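Local structure of putative integron gene cassette protein (Uncultured bacterium, 3FUY) at residues M108-L113 and Q152-L157; D67-V72 and I92-V97; Q77-D82 and E129-K134; F45-I50 and E173-F178. The protein is of unknown function; it is encoded by a mobile integron gene cassette and adopts an alpha/beta fold in which helices pack on a mixed sheet. One frame throughout, in Å; residues are numbered along the deposited sequence.

Contact 1: M108-L113 and Q152-L157; sequences MVYVDL and QFEMKL
Tyr-110 places CG anti to its carbonyl carbon (chi1 -63°), and Glu-154 does the same (chi1 -81°); from paired positions on the two strands, the side chains run alongside each other and point the same way. Glu-154 OE1 lies 3.6 Å from Tyr-110 CE2, with the ring and carboxylate planes turned 71° apart. A water donates to Glu-154 OE2 and is only weakly bonded to Tyr-110 OH. Next to this pair, the bent chain of Met-108, a selenomethionine, brings Met-108 SE to 3.7 Å from Phe-153 C.

The two segments are neighbouring parallel strands, 106-116 and 150-160. Helix 121-138 connects them in a beta-alpha-beta unit, and strand 150-160 is the outermost strand of the sheet within the chain. Five backbone hydrogen bonds join the segments, from Val-109 N to Gln-152 O at one end to Leu-113 N to Lys-156 O (2.7 Å) at the other.

On the face with Tyr-110, the carbon chain of Lys-156 passes Asp-112, with Lys-156 CB 3.5 Å from Asp-112 OD1. Their charged ends do not touch. A second water lies between them, 2.8 Å from Asp-112 OD1 and 2.9 Å from Lys-156 NZ. The direct charge partners are elsewhere: Asp-112 OD2 meets Arg-95 and Arg-158, and Lys-156 NZ meets Asp-177.

The other face is apolar and packs partly on helix 121-138. There Val-111 CG2 touches Met-155 CB at 3.8 Å, and Leu-113 CB meets SE of Met-155, likewise a selenomethionine, at 3.9 Å.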
# COMPACT_ATOMS: atom_id res chain seq x y z
N MSE B 108 17.48 -8.00 11.24
CA MSE B 108 16.88 -9.02 12.08
C MSE B 108 15.72 -9.68 11.31
O MSE B 108 14.74 -9.01 10.96
CB MSE B 108 16.38 -8.39 13.39
CG MSE B 108 15.66 -9.36 14.31
SE MSE B 108 16.83 -10.73 15.08
CE MSE B 108 17.93 -9.59 16.25
N VAL B 109 15.83 -10.97 11.06
CA VAL B 109 14.79 -11.72 10.36
C VAL B 109 13.90 -12.50 11.33
O VAL B 109 14.38 -13.38 12.04
CB VAL B 109 15.40 -12.74 9.38
CG1 VAL B 109 14.26 -13.40 8.57
CG2 VAL B 109 16.41 -12.04 8.46
N TYR B 110 12.62 -12.15 11.37
CA TYR B 110 11.63 -12.85 12.20
C TYR B 110 10.97 -13.97 11.41
O TYR B 110 10.35 -13.71 10.37
CB TYR B 110 10.54 -11.88 12.67
CG TYR B 110 11.07 -10.80 13.55
CD1 TYR B 110 11.54 -9.61 13.01
CD2 TYR B 110 11.14 -10.98 14.93
CE1 TYR B 110 12.06 -8.62 13.83
CE2 TYR B 110 11.64 -10.00 15.75
CZ TYR B 110 12.10 -8.82 15.20
OH TYR B 110 12.59 -7.85 16.04
N VAL B 111 11.09 -15.19 11.91
CA VAL B 111 10.55 -16.36 11.25
C VAL B 111 9.66 -17.07 12.24
O VAL B 111 9.85 -16.93 13.45
CB VAL B 111 11.66 -17.32 10.78
CG1 VAL B 111 12.63 -16.58 9.87
CG2 VAL B 111 12.44 -17.89 11.99
N ASP B 112 8.66 -17.79 11.74
CA ASP B 112 7.82 -18.66 12.57
C ASP B 112 8.22 -20.09 12.22
O ASP B 112 8.40 -20.41 11.04
CB ASP B 112 6.33 -18.51 12.22
CG ASP B 112 5.67 -17.27 12.84
OD1 ASP B 112 6.33 -16.49 13.55
OD2 ASP B 112 4.45 -17.09 12.61
N LEU B 113 8.35 -20.95 13.23
CA LEU B 113 8.45 -22.38 13.00
C LEU B 113 7.12 -23.00 13.40
O LEU B 113 6.69 -22.88 14.55
CB LEU B 113 9.58 -23.02 13.83
CG LEU B 113 9.73 -24.55 13.67
CD1 LEU B 113 10.45 -24.89 12.37
CD2 LEU B 113 10.46 -25.16 14.86
N GLN B 152 20.86 -11.52 11.86
CA GLN B 152 20.47 -12.36 12.98
C GLN B 152 19.03 -12.76 12.77
O GLN B 152 18.31 -12.13 11.97
CB GLN B 152 20.59 -11.60 14.30
CG GLN B 152 21.96 -10.98 14.56
CD GLN B 152 23.06 -12.01 14.73
OE1 GLN B 152 22.82 -13.15 15.14
NE2 GLN B 152 24.29 -11.60 14.44
N PHE B 153 18.56 -13.78 13.48
CA PHE B 153 17.13 -14.10 13.39
C PHE B 153 16.50 -14.41 14.74
O PHE B 153 17.19 -14.69 15.72
CB PHE B 153 16.87 -15.23 12.39
CG PHE B 153 17.29 -16.59 12.88
CD1 PHE B 153 16.36 -17.49 13.35
CD2 PHE B 153 18.62 -16.97 12.84
CE1 PHE B 153 16.76 -18.75 13.80
CE2 PHE B 153 19.02 -18.22 13.29
CZ PHE B 153 18.09 -19.12 13.77
N GLU B 154 15.17 -14.32 14.78
CA GLU B 154 14.39 -14.77 15.92
C GLU B 154 13.32 -15.71 15.40
O GLU B 154 12.64 -15.41 14.41
CB GLU B 154 13.70 -13.60 16.64
CG GLU B 154 14.58 -12.84 17.61
CD GLU B 154 13.78 -11.88 18.47
OE1 GLU B 154 12.55 -12.09 18.60
OE2 GLU B 154 14.37 -10.92 19.02
N MSE B 155 13.16 -16.83 16.09
CA MSE B 155 12.23 -17.86 15.69
C MSE B 155 11.10 -18.05 16.71
O MSE B 155 11.33 -18.48 17.84
CB MSE B 155 12.97 -19.17 15.49
CG MSE B 155 12.09 -20.32 15.07
SE MSE B 155 13.20 -21.82 14.46
CE MSE B 155 14.71 -20.79 13.88
N LYS B 156 9.88 -17.73 16.29
CA LYS B 156 8.70 -17.96 17.11
C LYS B 156 8.19 -19.37 16.83
O LYS B 156 8.21 -19.83 15.68
CB LYS B 156 7.63 -16.91 16.76
CG LYS B 156 6.41 -16.95 17.65
CD LYS B 156 5.35 -15.95 17.23
CE LYS B 156 5.83 -14.53 17.40
NZ LYS B 156 4.84 -13.57 16.82
N LEU B 157 7.76 -20.06 17.88
CA LEU B 157 7.26 -21.42 17.73
C LEU B 157 5.74 -21.46 17.79
O LEU B 157 5.12 -20.83 18.65
CB LEU B 157 7.86 -22.32 18.81
CG LEU B 157 9.35 -22.14 19.08
CD1 LEU B 157 9.79 -22.84 20.38
CD2 LEU B 157 10.15 -22.65 17.89
O HOH W 1 14.60 -8.09 18.75
O HOH W 2 4.30 -14.59 14.15

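Contact 2: D67-V72 and I92-V97; sequences DKMKGV and IRIRCV
Val-72 meets Ile-92 and Ile-94 where helix 59-79 packs on strand 91-100, running nearly antiparallel to it. This helix links the parallel neighbours 44-49 and 91-100, giving a beta-alpha-beta unit. The segment axes approach to 8.1 Å and run at 159°.

The contact across the segments is apolar, with no hydrogen bond between them. Val-72 uses both methyls. CG1 is anti to the backbone N (chi1 174°) and reaches over the backbone, 3.5 Å from Ile-92 O. CG2 packs against Ile-94 CB at 3.9 Å. Ile-94 stretches its chain out toward the helix. Its CD1 comes 3.8 Å from Met-69 N and also touches Met-69 CG, the two side chains crossing at about a right angle. Replacing Val-72 by an alanine would probably open a gap over the strand and leave the flank of Ile-94 without its packing partner.

The charged side chains find their partners outside the contact. Arg-93, whose side chain starts away from the helix, binds Asp-170. Arg-95 also binds Asp-170, and Arg-93 CB lies over one face of its guanidinium, offset toward the rim. The buried Lys-68 NZ pairs with Asp-145 and also bonds to Thr-151 and the carbonyl of Leu-139.

The strand itself is irregular. Arg-95 and Cys-96 both face Tyr-110 in a classic beta bulge. Beyond it Val-97 points toward the helix, and its CG2 lies 4.1 Å from Lys-68 CB.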
# COMPACT_ATOMS: atom_id res chain seq x y z
N ASP B 67 16.28 -11.42 -0.71
CA ASP B 67 17.28 -12.46 -0.50
C ASP B 67 17.02 -13.28 0.77
O ASP B 67 17.18 -14.50 0.77
CB ASP B 67 18.70 -11.89 -0.50
CG ASP B 67 19.24 -11.65 -1.91
OD1 ASP B 67 18.60 -12.07 -2.89
OD2 ASP B 67 20.33 -11.04 -2.04
N LYS B 68 16.62 -12.61 1.86
CA LYS B 68 16.30 -13.33 3.09
C LYS B 68 15.01 -14.16 2.92
O LYS B 68 14.89 -15.26 3.46
CB LYS B 68 16.18 -12.37 4.29
CG LYS B 68 17.43 -11.53 4.57
CD LYS B 68 18.68 -12.40 4.66
CE LYS B 68 19.95 -11.53 4.59
NZ LYS B 68 21.20 -12.32 4.83
N MSE B 69 14.04 -13.65 2.17
CA MSE B 69 12.84 -14.44 1.85
C MSE B 69 13.25 -15.71 1.13
O MSE B 69 12.74 -16.79 1.41
CB MSE B 69 11.85 -13.64 0.99
CG MSE B 69 11.31 -12.44 1.75
SE MSE B 69 10.24 -11.25 0.64
CE MSE B 69 8.62 -12.33 0.48
N LYS B 70 14.22 -15.59 0.23
CA LYS B 70 14.71 -16.76 -0.47
C LYS B 70 15.46 -17.71 0.50
O LYS B 70 15.32 -18.92 0.42
CB LYS B 70 15.62 -16.35 -1.63
CG LYS B 70 16.18 -17.55 -2.41
CD LYS B 70 17.04 -17.11 -3.58
CE LYS B 70 17.55 -18.32 -4.37
NZ LYS B 70 18.29 -19.28 -3.51
N GLY B 71 16.23 -17.15 1.42
CA GLY B 71 16.97 -17.98 2.36
C GLY B 71 16.02 -18.85 3.18
O GLY B 71 16.28 -20.04 3.42
N VAL B 72 14.91 -18.26 3.62
CA VAL B 72 13.90 -19.02 4.37
C VAL B 72 13.23 -20.12 3.54
O VAL B 72 13.09 -21.26 4.00
CB VAL B 72 12.85 -18.09 4.99
CG1 VAL B 72 11.74 -18.89 5.65
CG2 VAL B 72 13.52 -17.13 6.01
N ILE B 92 8.75 -23.47 7.95
CA ILE B 92 9.54 -22.32 8.36
C ILE B 92 9.09 -21.16 7.50
O ILE B 92 9.21 -21.21 6.28
CB ILE B 92 11.05 -22.54 8.13
CG1 ILE B 92 11.52 -23.85 8.76
CG2 ILE B 92 11.84 -21.40 8.71
CD1 ILE B 92 13.04 -24.01 8.73
N ARG B 93 8.57 -20.11 8.12
CA ARG B 93 7.97 -19.02 7.36
C ARG B 93 8.57 -17.69 7.75
O ARG B 93 8.71 -17.39 8.93
CB ARG B 93 6.46 -18.98 7.59
CG ARG B 93 5.75 -20.31 7.35
CD ARG B 93 5.90 -20.79 5.89
NE ARG B 93 5.42 -19.80 4.92
CZ ARG B 93 5.40 -20.02 3.60
NH1 ARG B 93 5.81 -21.19 3.12
NH2 ARG B 93 4.96 -19.08 2.77
N ILE B 94 8.92 -16.86 6.76
CA ILE B 94 9.44 -15.54 7.10
C ILE B 94 8.27 -14.62 7.46
O ILE B 94 7.16 -14.78 6.93
CB ILE B 94 10.29 -14.96 5.95
CG1 ILE B 94 11.11 -13.77 6.45
CG2 ILE B 94 9.41 -14.56 4.75
CD1 ILE B 94 12.22 -13.35 5.47
N ARG B 95 8.49 -13.67 8.37
CA ARG B 95 7.44 -12.71 8.70
C ARG B 95 7.88 -11.30 8.42
O ARG B 95 7.16 -10.51 7.80
CB ARG B 95 7.04 -12.84 10.18
CG ARG B 95 6.48 -14.18 10.56
CD ARG B 95 5.28 -14.58 9.69
NE ARG B 95 4.79 -15.89 10.11
CZ ARG B 95 4.20 -16.78 9.33
NH1 ARG B 95 4.00 -16.53 8.03
NH2 ARG B 95 3.82 -17.94 9.84
N CYS B 96 9.09 -10.97 8.88
CA CYS B 96 9.54 -9.59 8.83
C CYS B 96 11.06 -9.54 8.71
O CYS B 96 11.77 -10.38 9.27
CB CYS B 96 9.09 -8.83 10.09
SG CYS B 96 9.75 -7.15 10.28
N VAL B 97 11.55 -8.57 7.95
CA VAL B 97 12.97 -8.26 7.96
C VAL B 97 13.06 -6.84 8.48
O VAL B 97 12.56 -5.90 7.85
CB VAL B 97 13.59 -8.32 6.55
CG1 VAL B 97 15.03 -7.83 6.58
CG2 VAL B 97 13.50 -9.73 6.00

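Contact 3: Q77-D82 and E129-K134; sequences QSIGDD and ELAKEK
Ile-79 and Leu-130 slide past each other in opposite directions, and the end of Ile-79 reaches the backbone of the opposing helix. Ile-79 CG1 is anti to the carbonyl carbon (chi1 -78°). From there CD1 extends to Ala-131, 3.5 Å from its CA, which is tighter than usual for two carbons, and 3.7 Å from its CB. The small alanine side chain lets the methyl come this close. Leu-130 covers the flank of the isoleucine, with CD2 4.1 Å from Ile-79 CG1.

Lys-134 crosses Ile-79 obliquely and uses its carbon chain. Its CG lies 4.0 Å from Ile-79 CG1. A bend at chi2 (-60°) then carries CD past Ser-78 CB at 3.9 Å. No hydrogen bond crosses between the segments.

This is a helix-helix contact near the surface. The last turn of helix 59-79 meets the middle of helix 121-138, both lying on the same face of the sheet. Ile-79 and Ala-131 also touch Ile-92 of strand 91-100, so the contact reaches down to the sheet. A serine in place of Ile-79 would probably lose the grip on Ala-131 and leave Leu-130 and the Lys-134 chain without the isoleucine they pack on.

Helix 59-79 stops directly after Ile-79. Gly-80 leaves helical geometry with a positive phi of 159°, at which a side chain would jam against the preceding carbonyl oxygen. Its own carbonyl oxygen accepts a hydrogen bond from Gln-76 NE2.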
# COMPACT_ATOMS: atom_id res chain seq x y z
N GLN B 77 12.93 -25.87 2.13
CA GLN B 77 13.16 -26.93 1.15
C GLN B 77 14.14 -27.99 1.67
O GLN B 77 14.00 -29.16 1.35
CB GLN B 77 13.65 -26.33 -0.18
CG GLN B 77 13.65 -27.30 -1.34
CD GLN B 77 12.29 -27.91 -1.58
OE1 GLN B 77 11.26 -27.31 -1.28
NE2 GLN B 77 12.27 -29.13 -2.12
N SER B 78 15.12 -27.57 2.48
CA SER B 78 16.08 -28.51 3.06
C SER B 78 15.47 -29.38 4.16
O SER B 78 15.94 -30.48 4.42
CB SER B 78 17.28 -27.77 3.66
OG SER B 78 18.10 -27.25 2.63
N ILE B 79 14.44 -28.86 4.81
CA ILE B 79 13.81 -29.55 5.92
C ILE B 79 12.74 -30.51 5.43
O ILE B 79 12.46 -31.52 6.07
CB ILE B 79 13.21 -28.56 6.93
CG1 ILE B 79 14.31 -27.99 7.80
CG2 ILE B 79 12.16 -29.25 7.79
CD1 ILE B 79 13.86 -27.58 9.21
N GLY B 80 12.16 -30.19 4.28
CA GLY B 80 11.12 -31.01 3.70
C GLY B 80 10.28 -30.19 2.73
O GLY B 80 10.08 -29.00 2.93
N ASP B 81 9.79 -30.84 1.68
CA ASP B 81 8.98 -30.17 0.67
C ASP B 81 7.57 -29.82 1.14
O ASP B 81 6.74 -30.71 1.35
CB ASP B 81 8.88 -31.05 -0.58
CG ASP B 81 8.18 -30.35 -1.71
OD1 ASP B 81 8.18 -29.10 -1.73
OD2 ASP B 81 7.61 -31.04 -2.59
N ASP B 82 7.29 -28.52 1.28
CA ASP B 82 5.99 -28.07 1.80
C ASP B 82 4.88 -28.00 0.75
O ASP B 82 3.80 -27.47 1.02
CB ASP B 82 6.12 -26.72 2.51
CG ASP B 82 6.60 -25.61 1.58
OD1 ASP B 82 7.12 -25.91 0.49
OD2 ASP B 82 6.45 -24.42 1.94
N GLU B 129 15.92 -27.56 16.31
CA GLU B 129 17.37 -27.53 16.14
C GLU B 129 17.78 -27.63 14.68
O GLU B 129 18.69 -26.94 14.24
CB GLU B 129 18.04 -28.64 16.94
CG GLU B 129 17.94 -28.43 18.44
CD GLU B 129 18.43 -27.06 18.87
OE1 GLU B 129 19.64 -26.78 18.68
OE2 GLU B 129 17.61 -26.26 19.38
N LEU B 130 17.10 -28.50 13.94
CA LEU B 130 17.36 -28.65 12.52
C LEU B 130 17.06 -27.34 11.79
O LEU B 130 17.89 -26.85 11.02
CB LEU B 130 16.51 -29.78 11.94
CG LEU B 130 16.79 -30.10 10.48
CD1 LEU B 130 18.23 -30.58 10.33
CD2 LEU B 130 15.81 -31.13 9.96
N ALA B 131 15.90 -26.77 12.06
CA ALA B 131 15.50 -25.49 11.47
C ALA B 131 16.51 -24.38 11.78
O ALA B 131 16.92 -23.64 10.89
CB ALA B 131 14.08 -25.10 11.91
N LYS B 132 16.94 -24.28 13.04
CA LYS B 132 17.90 -23.23 13.41
C LYS B 132 19.22 -23.39 12.66
O LYS B 132 19.84 -22.41 12.23
CB LYS B 132 18.14 -23.21 14.92
CG LYS B 132 16.97 -22.71 15.74
CD LYS B 132 17.37 -22.35 17.18
CE LYS B 132 17.88 -23.55 17.95
NZ LYS B 132 18.19 -23.20 19.38
N GLU B 133 19.65 -24.64 12.51
CA GLU B 133 20.85 -24.96 11.74
C GLU B 133 20.68 -24.49 10.29
O GLU B 133 21.51 -23.76 9.78
CB GLU B 133 21.07 -26.47 11.80
CG GLU B 133 22.30 -26.99 11.08
CD GLU B 133 22.35 -28.52 11.07
OE1 GLU B 133 21.96 -29.14 12.08
OE2 GLU B 133 22.78 -29.09 10.04
N LYS B 134 19.59 -24.90 9.64
CA LYS B 134 19.37 -24.50 8.26
C LYS B 134 19.31 -22.98 8.11
O LYS B 134 19.84 -22.43 7.15
CB LYS B 134 18.10 -25.13 7.68
CG LYS B 134 18.09 -26.66 7.74
CD LYS B 134 19.25 -27.25 6.96
CE LYS B 134 19.17 -28.78 6.91
NZ LYS B 134 20.32 -29.37 6.18

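Contact 4: F45-I50 and E173-F178; sequences FAVLRI and EYYKDF
Tyr-175 grips Phe-45 in two ways. Its OH donates a 2.8 Å hydrogen bond to Phe-45 O, from a position tilted 34° out of the carbonyl plane. Its ring also receives the edge of the Phe-45 ring in a T-shaped stack. The centroids are 5.1 Å apart and the planes stand at 81°. Phe-45 CD2 points at the tyrosine face, toward its rim, 3.5 Å from Tyr-175 CE1.

The second polar contact is at the other end of the strand segment. Arg-49 runs extended from CG to NE and presents the edge of its guanidinium to Phe-178 O. Arg-49 NE bonds to this oxygen at 2.9 Å, and NH2 adds a weak bond to the same atom. Between the two polar contacts, Val-47 CG2 packs on Phe-178 CB at 4.1 Å.

The chain end is itself folded. Phe-178 N bonds to Tyr-175 O at 2.8 Å, and Asp-177 CB lies over the centre of the Phe-178 ring. Farther out, the Phe-178 ring meets Tyr-110, and Pro-32 of the second subunit packs on Phe-45 and Tyr-175.

Residues 173-178 cover part of one face of the sheet, over strands 44-49, 91-100 and 106-116. Ala-46 and Leu-48, on the other face of strand 44-49, pack against helix 59-79.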
# COMPACT_ATOMS: atom_id res chain seq x y z
N PHE B 45 4.97 -13.91 2.06
CA PHE B 45 4.67 -12.53 2.44
C PHE B 45 5.66 -12.08 3.50
O PHE B 45 5.91 -12.80 4.45
CB PHE B 45 3.24 -12.42 2.98
CG PHE B 45 2.78 -11.01 3.20
CD1 PHE B 45 2.02 -10.36 2.23
CD2 PHE B 45 3.09 -10.33 4.37
CE1 PHE B 45 1.59 -9.05 2.42
CE2 PHE B 45 2.67 -9.01 4.56
CZ PHE B 45 1.90 -8.38 3.59
N ALA B 46 6.24 -10.89 3.32
CA ALA B 46 7.11 -10.35 4.36
C ALA B 46 6.85 -8.88 4.58
O ALA B 46 6.50 -8.15 3.65
CB ALA B 46 8.58 -10.58 4.02
N VAL B 47 7.04 -8.45 5.81
CA VAL B 47 7.09 -7.03 6.12
C VAL B 47 8.54 -6.56 6.18
O VAL B 47 9.37 -7.15 6.87
CB VAL B 47 6.38 -6.71 7.44
CG1 VAL B 47 6.44 -5.21 7.71
CG2 VAL B 47 4.92 -7.20 7.41
N LEU B 48 8.84 -5.49 5.47
CA LEU B 48 10.13 -4.84 5.58
C LEU B 48 10.02 -3.59 6.47
O LEU B 48 9.19 -2.70 6.24
CB LEU B 48 10.66 -4.47 4.21
CG LEU B 48 11.94 -3.63 4.20
CD1 LEU B 48 13.09 -4.40 4.87
CD2 LEU B 48 12.27 -3.27 2.77
N ARG B 49 10.87 -3.53 7.49
CA ARG B 49 10.92 -2.38 8.40
C ARG B 49 12.32 -1.81 8.49
O ARG B 49 13.28 -2.55 8.70
CB ARG B 49 10.49 -2.79 9.80
CG ARG B 49 9.01 -2.79 10.03
CD ARG B 49 8.66 -3.23 11.44
NE ARG B 49 7.23 -3.09 11.67
CZ ARG B 49 6.69 -2.25 12.55
NH1 ARG B 49 7.47 -1.50 13.32
NH2 ARG B 49 5.37 -2.18 12.68
N ILE B 50 12.44 -0.49 8.33
CA ILE B 50 13.70 0.17 8.63
C ILE B 50 13.56 0.71 10.06
O ILE B 50 13.38 1.91 10.27
CB ILE B 50 14.00 1.28 7.62
CG1 ILE B 50 13.66 0.85 6.18
CG2 ILE B 50 15.45 1.72 7.75
CD1 ILE B 50 14.39 -0.43 5.70
N GLU B 173 -2.98 -13.23 10.75
CA GLU B 173 -2.76 -13.16 12.19
C GLU B 173 -1.26 -13.22 12.55
O GLU B 173 -0.77 -12.52 13.45
CB GLU B 173 -3.53 -14.32 12.84
CG GLU B 173 -3.11 -14.74 14.24
CD GLU B 173 -3.71 -16.09 14.64
OE1 GLU B 173 -4.60 -16.59 13.91
OE2 GLU B 173 -3.31 -16.66 15.68
N TYR B 174 -0.52 -14.06 11.83
CA TYR B 174 0.90 -14.26 12.10
C TYR B 174 1.77 -13.04 11.82
O TYR B 174 2.97 -13.06 12.12
CB TYR B 174 1.45 -15.44 11.29
CG TYR B 174 0.74 -16.75 11.50
CD1 TYR B 174 0.15 -17.06 12.72
CD2 TYR B 174 0.68 -17.69 10.48
CE1 TYR B 174 -0.50 -18.28 12.90
CE2 TYR B 174 0.03 -18.91 10.65
CZ TYR B 174 -0.55 -19.20 11.87
OH TYR B 174 -1.18 -20.42 12.04
N TYR B 175 1.18 -11.98 11.26
CA TYR B 175 1.94 -10.77 10.93
C TYR B 175 1.57 -9.57 11.81
O TYR B 175 2.15 -8.50 11.66
CB TYR B 175 1.74 -10.40 9.45
CG TYR B 175 2.35 -11.41 8.51
CD1 TYR B 175 3.62 -11.22 7.97
CD2 TYR B 175 1.67 -12.57 8.18
CE1 TYR B 175 4.19 -12.17 7.11
CE2 TYR B 175 2.23 -13.52 7.33
CZ TYR B 175 3.48 -13.31 6.80
OH TYR B 175 4.03 -14.26 5.95
N LYS B 176 0.61 -9.76 12.70
CA LYS B 176 0.14 -8.66 13.56
C LYS B 176 1.24 -7.91 14.30
O LYS B 176 1.12 -6.71 14.52
CB LYS B 176 -0.88 -9.17 14.58
CG LYS B 176 -2.30 -9.29 14.05
CD LYS B 176 -3.27 -9.51 15.21
CE LYS B 176 -4.60 -10.09 14.74
NZ LYS B 176 -5.10 -11.11 15.71
N ASP B 177 2.31 -8.61 14.69
CA ASP B 177 3.42 -7.99 15.41
C ASP B 177 4.08 -6.90 14.60
O ASP B 177 4.71 -6.00 15.15
CB ASP B 177 4.52 -9.01 15.73
CG ASP B 177 4.16 -9.90 16.90
OD1 ASP B 177 3.25 -9.54 17.66
OD2 ASP B 177 4.81 -10.96 17.05
N PHE B 178 3.96 -7.02 13.27
CA PHE B 178 4.81 -6.24 12.37
C PHE B 178 4.08 -5.16 11.55
O PHE B 178 4.72 -4.38 10.84
CB PHE B 178 5.57 -7.21 11.44
CG PHE B 178 6.23 -8.35 12.18
CD1 PHE B 178 7.40 -8.14 12.92
CD2 PHE B 178 5.67 -9.61 12.18
CE1 PHE B 178 7.99 -9.18 13.62
CE2 PHE B 178 6.26 -10.66 12.87
CZ PHE B 178 7.42 -10.44 13.59

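How the contacts relate
Contacts 1, 2 and 4 share one sheet, in which strands 44-49, 91-100 and 106-116 are successive neighbours. Contacts 2 and 3 lie on its helical side and both use helix 59-79. Ile-92 CD1 joins them, 3.5 Å from Ala-131 CB. Contact 4 is on the other side, and its centre is about 22 Å from that of contact 3. Arg-95 ties three contacts together: its NE is 2.8 Å from Asp-112 OD2 of contact 1, and its NH2 packs on Tyr-174 of 173-178. A second tie is the salt bridge of Lys-156 NZ with Asp-177 OD2, 2.6 Å long, between contacts 1 and 4. The function is unknown, so no site can be assigned to these contacts.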